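Long-range contact in probable starch synthase 4, chloroplastic/amyloplastic (Arabidopsis thaliana, PDB 6GNE), which is a probable plastid starch synthase with the two-domain GT-B glycosyltransferase fold, holding adenosine-5'-diphosphate and a glycan between its domains: residues Leu261-Asp274 against Pro398-Gly410. Sequence-based numbering, arbitrary orientation.
Sequences LNGIDTDSWNPATD and PCGLTQMIAMRYG. With AC1 (4,6-dideoxy-4-{[(1S,4R,5S,6S)-4,5,6-trihydroxy-3-(hydroxymethyl)cyclohex-2-en-1-yl]amino}-alpha-D-glucopyranose), chain C; ADP (adenosine-5'-diphosphate), chain F.
Arg408 reaches from the last turn of helix 402-408 to two backbone carbonyls of the loop 261-274, an instance of a guanidinium fixing the course of a chain that lacks regular structure. Its NE donates to Trp269 O (2.9 Å, 158° at the hydrogen), which lies near the guanidinium plane, while NH2 reaches a lone pair of Thr266 O at 2.8 Å. CG leaves anti to the backbone N (chi1 174°) and the chain bends at chi2, which brings NE and NH2 to the two carbonyls; Asn270 OD1 and Pro271 CD both lie over one face of the guanidinium.

Tyr409, just past the helix, gives its hydroxyl to Asp274 OD2 (2.6 Å), with carboxylate and ring planes 79° apart. Pro271 CD sits over the centre of the same ring, a CH-pi contact. Ile405 uses both branches on Trp269: CD1 stands over the six-membered ring, 3.9 Å from its centroid, and CG2 meets CE3. Farther along, Ile264 packs CG2 on Met404 CB, and the extended Met404 carries its CE to Leu261 CD1 (3.9 Å).

At the ligand end, Asn262 OD1 accepts from O6B of AC1 at 2.7 Å, and Gly400 N donates to its O4. Leu401 N points almost straight at ADP O1A (2.8 Å), so the two segments together line the ligand cleft of this GT-B fold.

Helix 377-386 lies alongside: its His381 stacks on Trp269 and shares Asp274 OD2, and its Tyr384 touches Ile405. Helix 27-41 meets Asn262 and Leu401, and strand 389-392 packs against Thr402 and Ala406.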
loop_
_atom_site.group_PDB
_atom_site.type_symbol
_atom_site.label_atom_id
_atom_site.label_comp_id
_atom_site.label_asym_id
_atom_site.label_seq_id
_atom_site.Cartn_x
_atom_site.Cartn_y
_atom_site.Cartn_z
ATOM N N LEU A 261 -5.149 -7.430 -8.521
ATOM C CA LEU A 261 -5.136 -7.585 -7.065
ATOM C C LEU A 261 -3.713 -7.721 -6.566
ATOM O O LEU A 261 -2.986 -8.605 -7.019
ATOM C CB LEU A 261 -5.952 -8.813 -6.634
ATOM C CG LEU A 261 -6.290 -8.935 -5.142
ATOM C CD1 LEU A 261 -7.150 -7.777 -4.605
ATOM C CD2 LEU A 261 -6.964 -10.285 -4.917
ATOM N N ASN A 262 -3.312 -6.829 -5.655
ATOM C CA ASN A 262 -1.999 -6.946 -5.009
ATOM C C ASN A 262 -1.850 -8.349 -4.354
ATOM O O ASN A 262 -2.830 -8.924 -3.845
ATOM C CB ASN A 262 -1.819 -5.908 -3.901
ATOM C CG ASN A 262 -1.737 -4.484 -4.395
ATOM O OD1 ASN A 262 -2.045 -3.560 -3.631
ATOM N ND2 ASN A 262 -1.252 -4.277 -5.620
ATOM N N GLY A 263 -0.648 -8.908 -4.415
ATOM C CA GLY A 263 -0.231 -9.904 -3.441
ATOM C C GLY A 263 0.430 -9.259 -2.226
ATOM O O GLY A 263 0.462 -8.036 -2.078
ATOM N N ILE A 264 0.928 -10.114 -1.338
ATOM C CA ILE A 264 1.815 -9.726 -0.234
ATOM C C ILE A 264 3.069 -10.583 -0.319
ATOM O O ILE A 264 3.063 -11.703 -0.885
ATOM C CB ILE A 264 1.164 -9.885 1.168
ATOM C CG1 ILE A 264 0.775 -11.332 1.465
ATOM C CG2 ILE A 264 -0.076 -9.005 1.288
ATOM C CD1 ILE A 264 0.332 -11.555 2.892
ATOM N N ASP A 265 4.133 -10.050 0.264
ATOM C CA ASP A 265 5.400 -10.738 0.321
ATOM C C ASP A 265 5.292 -11.862 1.336
ATOM O O ASP A 265 5.502 -11.646 2.507
ATOM C CB ASP A 265 6.505 -9.755 0.692
ATOM C CG ASP A 265 7.875 -10.370 0.610
ATOM O OD1 ASP A 265 8.020 -11.593 0.803
ATOM O OD2 ASP A 265 8.838 -9.612 0.379
ATOM N N THR A 266 4.971 -13.063 0.871
ATOM C CA THR A 266 4.810 -14.201 1.760
ATOM C C THR A 266 6.123 -14.809 2.328
ATOM O O THR A 266 6.060 -15.785 3.056
ATOM C CB THR A 266 3.957 -15.314 1.129
ATOM O OG1 THR A 266 4.492 -15.653 -0.143
ATOM C CG2 THR A 266 2.539 -14.863 0.966
ATOM N N ASP A 267 7.284 -14.239 2.005
ATOM C CA ASP A 267 8.544 -14.566 2.693
ATOM C C ASP A 267 8.726 -13.694 3.934
ATOM O O ASP A 267 9.007 -14.218 4.996
ATOM C CB ASP A 267 9.748 -14.448 1.748
ATOM C CG ASP A 267 9.744 -15.512 0.666
ATOM O OD1 ASP A 267 9.341 -16.655 0.946
ATOM O OD2 ASP A 267 10.152 -15.219 -0.483
ATOM N N SER A 268 8.564 -12.375 3.789
ATOM C CA SER A 268 8.464 -11.445 4.943
ATOM C C SER A 268 7.277 -11.725 5.854
ATOM O O SER A 268 7.423 -11.779 7.068
ATOM C CB SER A 268 8.361 -9.999 4.473
ATOM O OG SER A 268 9.644 -9.502 4.149
ATOM N N TRP A 269 6.093 -11.880 5.273
ATOM C CA TRP A 269 4.875 -12.188 6.041
ATOM C C TRP A 269 4.654 -13.695 6.063
ATOM O O TRP A 269 3.962 -14.241 5.212
ATOM C CB TRP A 269 3.692 -11.417 5.472
ATOM C CG TRP A 269 3.886 -9.932 5.590
ATOM C CD1 TRP A 269 4.264 -9.062 4.598
ATOM C CD2 TRP A 269 3.736 -9.148 6.765
ATOM N NE1 TRP A 269 4.347 -7.778 5.089
ATOM C CE2 TRP A 269 4.046 -7.813 6.423
ATOM C CE3 TRP A 269 3.400 -9.445 8.084
ATOM C CZ2 TRP A 269 4.001 -6.784 7.356
ATOM C CZ3 TRP A 269 3.355 -8.431 9.001
ATOM C CH2 TRP A 269 3.647 -7.117 8.643
ATOM N N ASN A 270 5.296 -14.360 7.018
ATOM C CA ASN A 270 5.232 -15.816 7.142
ATOM C C ASN A 270 5.335 -16.202 8.610
ATOM O O ASN A 270 6.409 -16.059 9.196
ATOM C CB ASN A 270 6.381 -16.474 6.367
ATOM C CG ASN A 270 6.324 -18.004 6.382
ATOM O OD1 ASN A 270 5.522 -18.633 7.078
ATOM N ND2 ASN A 270 7.197 -18.601 5.620
ATOM N N PRO A 271 4.246 -16.722 9.203
ATOM C CA PRO A 271 4.290 -17.075 10.630
ATOM C C PRO A 271 5.355 -18.140 11.018
ATOM O O PRO A 271 5.810 -18.170 12.158
ATOM C CB PRO A 271 2.874 -17.599 10.896
ATOM C CG PRO A 271 2.412 -18.117 9.577
ATOM C CD PRO A 271 2.954 -17.098 8.610
ATOM N N ALA A 272 5.722 -19.003 10.073
ATOM C CA ALA A 272 6.698 -20.066 10.306
ATOM C C ALA A 272 8.114 -19.567 10.531
ATOM O O ALA A 272 8.903 -20.264 11.162
ATOM C CB ALA A 272 6.681 -21.073 9.154
ATOM N N THR A 273 8.440 -18.400 9.977
ATOM C CA THR A 273 9.807 -17.868 10.042
ATOM C C THR A 273 9.853 -16.423 10.470
ATOM O O THR A 273 10.848 -15.782 10.261
ATOM C CB THR A 273 10.514 -17.944 8.654
ATOM O OG1 THR A 273 9.795 -17.155 7.710
ATOM C CG2 THR A 273 10.581 -19.348 8.140
ATOM N N ASP A 274 8.786 -15.894 11.048
ATOM C CA ASP A 274 8.716 -14.458 11.351
ATOM C C ASP A 274 9.643 -14.178 12.565
ATOM O O ASP A 274 9.429 -14.730 13.660
ATOM C CB ASP A 274 7.269 -14.048 11.634
ATOM C CG ASP A 274 7.083 -12.566 11.747
ATOM O OD1 ASP A 274 8.031 -11.836 12.114
ATOM O OD2 ASP A 274 5.947 -12.116 11.481
ATOM N N PRO A 398 -8.967 0.573 -2.241
ATOM C CA PRO A 398 -8.370 0.212 -3.511
ATOM C C PRO A 398 -7.910 -1.228 -3.575
ATOM O O PRO A 398 -8.196 -1.926 -4.539
ATOM C CB PRO A 398 -7.183 1.167 -3.604
ATOM C CG PRO A 398 -7.641 2.406 -2.895
ATOM C CD PRO A 398 -8.507 1.900 -1.775
ATOM N N CYS A 399 -7.197 -1.657 -2.532
ATOM C CA CYS A 399 -6.895 -3.063 -2.354
ATOM C C CYS A 399 -6.989 -3.487 -0.888
ATOM O O CYS A 399 -7.849 -4.282 -0.512
ATOM C CB CYS A 399 -5.544 -3.424 -2.909
ATOM S SG CYS A 399 -5.186 -5.200 -2.773
ATOM N N GLY A 400 -6.091 -2.968 -0.074
ATOM C CA GLY A 400 -5.925 -3.436 1.283
ATOM C C GLY A 400 -5.051 -4.682 1.313
ATOM O O GLY A 400 -5.252 -5.638 0.555
ATOM N N LEU A 401 -4.056 -4.640 2.184
ATOM C CA LEU A 401 -3.133 -5.734 2.408
ATOM C C LEU A 401 -3.327 -6.397 3.772
ATOM O O LEU A 401 -3.013 -7.592 3.949
ATOM C CB LEU A 401 -1.712 -5.210 2.299
ATOM C CG LEU A 401 -1.335 -4.507 1.001
ATOM C CD1 LEU A 401 0.144 -4.138 1.049
ATOM C CD2 LEU A 401 -1.609 -5.369 -0.213
ATOM N N THR A 402 -3.844 -5.635 4.740
ATOM C CA THR A 402 -3.935 -6.126 6.107
ATOM C C THR A 402 -4.842 -7.362 6.247
ATOM O O THR A 402 -4.569 -8.246 7.060
ATOM C CB THR A 402 -4.419 -5.035 7.027
ATOM O OG1 THR A 402 -5.713 -4.587 6.589
ATOM C CG2 THR A 402 -3.397 -3.861 7.078
ATOM N N GLN A 403 -5.894 -7.429 5.434
ATOM C CA GLN A 403 -6.748 -8.618 5.423
ATOM C C GLN A 403 -6.011 -9.859 4.888
ATOM O O GLN A 403 -6.268 -10.974 5.324
ATOM C CB GLN A 403 -8.049 -8.381 4.629
ATOM C CG GLN A 403 -8.009 -8.536 3.093
ATOM C CD GLN A 403 -7.521 -7.298 2.375
ATOM O OE1 GLN A 403 -6.931 -6.380 2.983
ATOM N NE2 GLN A 403 -7.777 -7.245 1.072
ATOM N N MET A 404 -5.102 -9.655 3.937
ATOM C CA MET A 404 -4.300 -10.739 3.405
ATOM C C MET A 404 -3.268 -11.196 4.448
ATOM O O MET A 404 -3.112 -12.412 4.678
ATOM C CB MET A 404 -3.607 -10.326 2.119
ATOM C CG MET A 404 -4.565 -9.889 1.016
ATOM S SD MET A 404 -3.767 -9.541 -0.549
ATOM C CE MET A 404 -5.048 -8.693 -1.437
ATOM N N ILE A 405 -2.625 -10.237 5.113
ATOM C CA ILE A 405 -1.652 -10.564 6.149
ATOM C C ILE A 405 -2.375 -11.264 7.286
ATOM O O ILE A 405 -1.894 -12.300 7.763
ATOM C CB ILE A 405 -0.907 -9.313 6.700
ATOM C CG1 ILE A 405 -0.149 -8.554 5.583
ATOM C CG2 ILE A 405 0.073 -9.686 7.810
ATOM C CD1 ILE A 405 0.314 -7.177 5.981
ATOM N N ALA A 406 -3.520 -10.727 7.731
ATOM C CA ALA A 406 -4.271 -11.379 8.795
ATOM C C ALA A 406 -4.553 -12.856 8.471
ATOM O O ALA A 406 -4.259 -13.736 9.278
ATOM C CB ALA A 406 -5.563 -10.641 9.071
ATOM N N MET A 407 -5.094 -13.132 7.291
ATOM C CA MET A 407 -5.394 -14.514 6.917
ATOM C C MET A 407 -4.136 -15.402 6.824
ATOM O O MET A 407 -4.151 -16.580 7.179
ATOM C CB MET A 407 -6.147 -14.544 5.597
ATOM C CG MET A 407 -7.580 -14.084 5.746
ATOM S SD MET A 407 -8.582 -14.336 4.294
ATOM C CE MET A 407 -8.010 -13.003 3.248
ATOM N N ARG A 408 -3.039 -14.812 6.375
ATOM C CA ARG A 408 -1.763 -15.499 6.339
ATOM C C ARG A 408 -1.339 -15.933 7.744
ATOM O O ARG A 408 -0.751 -16.990 7.889
ATOM C CB ARG A 408 -0.714 -14.584 5.684
ATOM C CG ARG A 408 0.730 -15.056 5.664
ATOM C CD ARG A 408 0.898 -16.270 4.787
ATOM N NE ARG A 408 2.311 -16.489 4.486
ATOM C CZ ARG A 408 2.887 -17.664 4.214
ATOM N NH1 ARG A 408 2.182 -18.776 4.194
ATOM N NH2 ARG A 408 4.189 -17.711 3.930
ATOM N N TYR A 409 -1.655 -15.120 8.750
ATOM C CA TYR A 409 -1.354 -15.398 10.163
ATOM C C TYR A 409 -2.544 -16.038 10.905
ATOM O O TYR A 409 -2.567 -16.094 12.137
ATOM C CB TYR A 409 -0.891 -14.095 10.868
ATOM C CG TYR A 409 0.521 -13.701 10.519
ATOM C CD1 TYR A 409 0.853 -13.288 9.245
ATOM C CD2 TYR A 409 1.552 -13.775 11.457
ATOM C CE1 TYR A 409 2.167 -12.943 8.915
ATOM C CE2 TYR A 409 2.877 -13.438 11.133
ATOM C CZ TYR A 409 3.169 -13.027 9.861
ATOM O OH TYR A 409 4.435 -12.684 9.506
ATOM N N GLY A 410 -3.523 -16.529 10.156
ATOM C CA GLY A 410 -4.652 -17.248 10.711
ATOM C C GLY A 410 -5.756 -16.427 11.365
ATOM O O GLY A 410 -6.666 -17.030 11.956
HETATM C C1 AC1 C . -0.089 7.112 -0.021
HETATM O O2 AC1 C . -0.571 7.390 -2.381
HETATM C C2 AC1 C . -0.476 6.416 -1.329
HETATM C C4A AC1 C . -3.800 -0.158 -1.255
HETATM C C3 AC1 C . -1.763 5.591 -1.170
HETATM O O3 AC1 C . -2.002 4.936 -2.419
HETATM C C4 AC1 C . -1.607 4.599 -0.013
HETATM N N4A AC1 C . -2.754 3.696 0.187
HETATM C C5 AC1 C . -1.309 5.445 1.229
HETATM O O5 AC1 C . -0.083 6.155 1.040
HETATM C C6 AC1 C . -1.113 4.622 2.490
HETATM C C1B AC1 C . -3.227 2.721 -0.807
HETATM C C2B AC1 C . -4.617 2.114 -0.489
HETATM O O2B AC1 C . -5.303 2.784 0.587
HETATM C C3B AC1 C . -4.608 0.613 -0.223
HETATM O O3B AC1 C . -5.952 0.164 -0.376
HETATM O O4 AC1 C . -3.761 -1.536 -0.882
HETATM C C5B AC1 C . -2.422 0.412 -1.416
HETATM C C7B AC1 C . -2.163 1.697 -1.153
HETATM C C6B AC1 C . -1.310 -0.462 -1.948
HETATM O O6B AC1 C . -1.598 -0.892 -3.284
HETATM P PB ADP F . -3.059 1.643 3.315
HETATM O O1B ADP F . -2.154 1.560 2.121
HETATM O O2B ADP F . -2.423 2.048 4.613
HETATM O O3B ADP F . -4.277 2.486 3.012
HETATM P PA ADP F . -2.915 -1.233 3.131
HETATM O O1A ADP F . -3.734 -2.318 3.768
HETATM O O2A ADP F . -2.779 -1.335 1.634
HETATM O O3A ADP F . -3.596 0.152 3.590
HETATM O "O5'" ADP F . -1.431 -1.183 3.743
HETATM C "C5'" ADP F . -1.188 -1.013 5.140
HETATM C "C4'" ADP F . 0.196 -1.503 5.604
HETATM O "O4'" ADP F . 0.686 -0.655 6.653
HETATM C "C3'" ADP F . 0.168 -2.884 6.227
HETATM O "O3'" ADP F . 1.448 -3.473 6.080
HETATM C "C2'" ADP F . -0.073 -2.609 7.688
HETATM O "O2'" ADP F . 0.374 -3.658 8.528
HETATM C "C1'" ADP F . 0.756 -1.374 7.884
HETATM N N9 ADP F . 0.267 -0.489 8.963
HETATM C C8 ADP F . -0.765 0.362 8.910
HETATM N N7 ADP F . -0.880 1.041 10.073
HETATM C C5 ADP F . 0.097 0.627 10.895
HETATM C C6 ADP F . 0.553 0.927 12.288
HETATM N N6 ADP F . -0.111 1.839 13.043
HETATM N N1 ADP F . 1.640 0.247 12.753
HETATM C C2 ADP F . 2.273 -0.677 11.986
HETATM N N3 ADP F . 1.901 -0.989 10.734
HETATM C C4 ADP F . 0.845 -0.386 10.152
#